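Local coordinates for protein extracellular ligand-binding receptor (PDB 4DQD) that probably serves as the solute-binding receptor of a transport system for aromatic acids such as 3-phenylpyruvic acid, at residues 331-336 against 345-350. Residues are numbered along the deposited sequence; the frame is centred on the assembly and turned at random.
Sequences NGLSNM and DERSAF
Ser-348 meets the backbone of Gly-332 and Leu-333 in a compact polar joint, an instructive case of one hydroxyl tying a short 3-10 turn to a strand. Leu-333 N donates to Ser-348 OG at 3.0 Å, with an N-H...O angle of 157°. The hydroxyl is turned anti to its own carbonyl carbon (chi1 -69°), which carries it over Gly-332, where OG lies 3.6 Å from CA. A side chain at Gly-332 would collide with that oxygen, and the backbone angles of Gly-332 by themselves call for glycine. Two waters complete the seam. One donates to both Asn-331 O and Ser-348 O; the other sits 2.9 Å from Leu-333 O and 2.7 Å from Ser-348 OG, and accepts from Asp-345 N. Replacing Ser-348 by an alanine is likely to leave Leu-333 N without its acceptor and the second water less firmly held.

The outer side is looser. In one of two arginine conformers, Leu-333 CD2 comes only to 4.0 Å from Arg-347 NH2, a doubtful contact, and Asp-345 OD2 lies above the guanidinium plane toward its rim, pairing by charge alone. Asp-345 OD1 accepts from Arg-347 N, 3.0 Å away, closing an Asx turn that starts the 3-10 segment. Asn-331, pointing away from 345-350, hydrogen-bonds through ND2 to Asp-290 OD2 and His-287 ND1, its side chain about 6 Å from bound 3-phenylpyruvic acid. The serine joint itself links a loop to the two-stranded hairpin 327-334 of a leucine-binding-family periplasmic binding protein.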
ATOM      1  N   ASN A 331      -9.180  -2.315   1.759  1.00 12.67           N
ATOM      2  CA  ASN A 331      -7.941  -2.948   2.178  1.00 12.34           C
ATOM      3  C   ASN A 331      -8.101  -4.100   3.161  1.00 12.59           C
ATOM      4  O   ASN A 331      -7.129  -4.801   3.444  1.00 15.84           O
ATOM      5  CB  ASN A 331      -7.005  -1.902   2.779  1.00 11.29           C
ATOM      6  CG  ASN A 331      -6.168  -1.207   1.729  1.00 14.17           C
ATOM      7  OD1 ASN A 331      -5.141  -1.738   1.290  1.00 14.00           O
ATOM      8  ND2 ASN A 331      -6.587  -0.006   1.327  1.00 13.38           N
ATOM      9  N   GLY A 332      -9.314  -4.317   3.666  1.00 12.90           N
ATOM     10  CA  GLY A 332      -9.558  -5.432   4.563  1.00 13.52           C
ATOM     11  C   GLY A 332     -10.425  -5.069   5.762  1.00 13.89           C
ATOM     12  O   GLY A 332     -11.005  -3.989   5.810  1.00 14.53           O
ATOM     13  N   LEU A 333     -10.498  -5.977   6.735  1.00 15.33           N
ATOM     14  CA  LEU A 333     -11.313  -5.750   7.927  1.00 15.06           C
ATOM     15  C   LEU A 333     -10.445  -5.096   8.990  1.00 18.00           C
ATOM     16  O   LEU A 333      -9.515  -5.720   9.503  1.00 16.51           O
ATOM     17  CB  LEU A 333     -11.878  -7.070   8.444  1.00 16.73           C
ATOM     18  CG  LEU A 333     -12.703  -6.968   9.724  1.00 20.24           C
ATOM     19  CD1 LEU A 333     -13.945  -6.128   9.487  1.00 21.55           C
ATOM     20  CD2 LEU A 333     -13.079  -8.372  10.177  1.00 26.00           C
ATOM     21  N   SER A 334     -10.758  -3.842   9.300  1.00 14.56           N
ATOM     22  CA  SER A 334      -9.899  -2.983  10.106  1.00 14.96           C
ATOM     23  C   SER A 334     -10.392  -2.817  11.534  1.00 16.63           C
ATOM     24  O   SER A 334     -11.540  -2.436  11.770  1.00 16.36           O
ATOM     25  CB  SER A 334      -9.799  -1.604   9.453  1.00 15.79           C
ATOM     26  OG  SER A 334      -8.996  -0.721  10.234  1.00 15.33           O
ATOM     27  N   ASN A 335      -9.498  -3.094  12.477  1.00 13.39           N
ATOM     28  CA  ASN A 335      -9.751  -2.894  13.897  1.00 15.72           C
ATOM     29  C   ASN A 335      -8.569  -2.182  14.541  1.00 14.29           C
ATOM     30  O   ASN A 335      -7.530  -2.801  14.784  1.00 16.89           O
ATOM     31  CB  ASN A 335      -9.971  -4.235  14.591  1.00 17.91           C
ATOM     32  CG  ASN A 335     -11.356  -4.796  14.339  1.00 18.05           C
ATOM     33  OD1 ASN A 335     -12.339  -4.325  14.923  1.00 19.79           O
ATOM     34  ND2 ASN A 335     -11.447  -5.800  13.470  1.00 23.34           N
HETATM   35  N   MSE A 336      -8.726  -0.890  14.811  1.00 13.71           N
HETATM   36  CA  MSE A 336      -7.641  -0.108  15.394  1.00 13.78           C
HETATM   37  C   MSE A 336      -7.563  -0.320  16.894  1.00 16.79           C
HETATM   38  O   MSE A 336      -8.578  -0.571  17.541  1.00 18.97           O
HETATM   39  CB  MSE A 336      -7.858   1.381  15.127  1.00 15.73           C
HETATM   40  CG  MSE A 336      -7.818   1.750  13.665  1.00 13.89           C
HETATM   41 SE   MSE A 336      -6.106   1.321  12.826  0.79 16.89          SE
HETATM   42  CE  MSE A 336      -6.433   2.203  11.131  1.00 13.45           C
ATOM     43  N   ASP A 345      -5.437  -8.519  10.613  1.00 17.10           N
ATOM     44  CA  ASP A 345      -4.764  -9.784  10.869  1.00 17.06           C
ATOM     45  C   ASP A 345      -4.792 -10.649   9.603  1.00 18.68           C
ATOM     46  O   ASP A 345      -5.128 -10.153   8.516  1.00 17.05           O
ATOM     47  CB  ASP A 345      -5.356 -10.506  12.088  1.00 22.16           C
ATOM     48  CG  ASP A 345      -6.824 -10.837  11.921  1.00 28.91           C
ATOM     49  OD1 ASP A 345      -7.268 -11.003  10.770  1.00 22.97           O
ATOM     50  OD2 ASP A 345      -7.534 -10.940  12.948  1.00 32.90           O
ATOM     51  N   GLU A 346      -4.437 -11.929   9.742  1.00 21.40           N
ATOM     52  CA  GLU A 346      -4.251 -12.801   8.577  1.00 22.58           C
ATOM     53  C   GLU A 346      -5.530 -12.977   7.758  1.00 23.60           C
ATOM     54  O   GLU A 346      -5.476 -13.343   6.580  1.00 25.39           O
ATOM     55  CB  GLU A 346      -3.686 -14.172   8.992  1.00 22.76           C
ATOM     56  CG  GLU A 346      -4.541 -14.922   9.994  1.00 29.86           C
ATOM     57  CD  GLU A 346      -3.927 -16.253  10.411  1.00 51.57           C
ATOM     58  OE1 GLU A 346      -3.564 -17.052   9.521  1.00 58.90           O
ATOM     59  OE2 GLU A 346      -3.804 -16.496  11.631  1.00 58.41           O
ATOM     60  N   ARG A 347      -6.678 -12.708   8.374  1.00 22.28           N
ATOM     61  CA  ARG A 347      -7.961 -12.802   7.680  0.62 25.88           C
ATOM     62  C   ARG A 347      -8.082 -11.811   6.521  1.00 27.30           C
ATOM     63  O   ARG A 347      -8.941 -11.961   5.646  1.00 24.77           O
ATOM     64  CB  ARG A 347      -9.119 -12.599   8.657  0.62 32.29           C
ATOM     65  CG  ARG A 347      -9.163 -13.611   9.789  0.62 38.27           C
ATOM     66  CD  ARG A 347     -10.438 -13.457  10.599  0.62 44.36           C
ATOM     67  NE  ARG A 347     -10.621 -12.090  11.085  0.62 43.49           N
ATOM     68  CZ  ARG A 347     -10.545 -11.734  12.364  0.62 47.44           C
ATOM     69  NH1 ARG A 347     -10.292 -12.645  13.296  0.62 48.63           N
ATOM     70  NH2 ARG A 347     -10.729 -10.468  12.714  0.62 45.19           N
ATOM     71  N   SER A 348      -7.227 -10.792   6.512  1.00 17.80           N
ATOM     72  CA  SER A 348      -7.267  -9.806   5.437  1.00 17.08           C
ATOM     73  C   SER A 348      -6.188 -10.051   4.373  1.00 15.32           C
ATOM     74  O   SER A 348      -6.002  -9.246   3.470  1.00 17.62           O
ATOM     75  CB  SER A 348      -7.190  -8.376   6.002  1.00 19.49           C
ATOM     76  OG  SER A 348      -8.389  -8.055   6.705  1.00 19.45           O
ATOM     77  N   ALA A 349      -5.484 -11.178   4.479  1.00 17.44           N
ATOM     78  CA  ALA A 349      -4.525 -11.568   3.450  1.00 17.39           C
ATOM     79  C   ALA A 349      -5.205 -12.490   2.443  1.00 18.69           C
ATOM     80  O   ALA A 349      -5.547 -13.625   2.767  1.00 22.61           O
ATOM     81  CB  ALA A 349      -3.318 -12.257   4.074  1.00 18.20           C
ATOM     82  N   PHE A 350      -5.417 -11.981   1.236  1.00 15.78           N
ATOM     83  CA  PHE A 350      -6.053 -12.744   0.168  1.00 14.84           C
ATOM     84  C   PHE A 350      -5.026 -13.114  -0.889  1.00 17.50           C
ATOM     85  O   PHE A 350      -4.258 -12.264  -1.326  1.00 17.42           O
ATOM     86  CB  PHE A 350      -7.180 -11.921  -0.467  1.00 16.08           C
ATOM     87  CG  PHE A 350      -8.324 -11.648   0.465  1.00 15.59           C
ATOM     88  CD1 PHE A 350      -9.365 -12.555   0.598  1.00 17.62           C
ATOM     89  CD2 PHE A 350      -8.342 -10.495   1.233  1.00 15.44           C
ATOM     90  CE1 PHE A 350     -10.414 -12.310   1.472  1.00 20.68           C
ATOM     91  CE2 PHE A 350      -9.392 -10.246   2.105  1.00 18.04           C
ATOM     92  CZ  PHE A 350     -10.425 -11.149   2.222  1.00 18.81           C
TER
HETATM   93  O   HOH W   1      -7.712  -7.321   2.480  1.00 16.18           O
HETATM   94  O   HOH W   2      -8.250  -8.286   9.359  1.00 17.76           O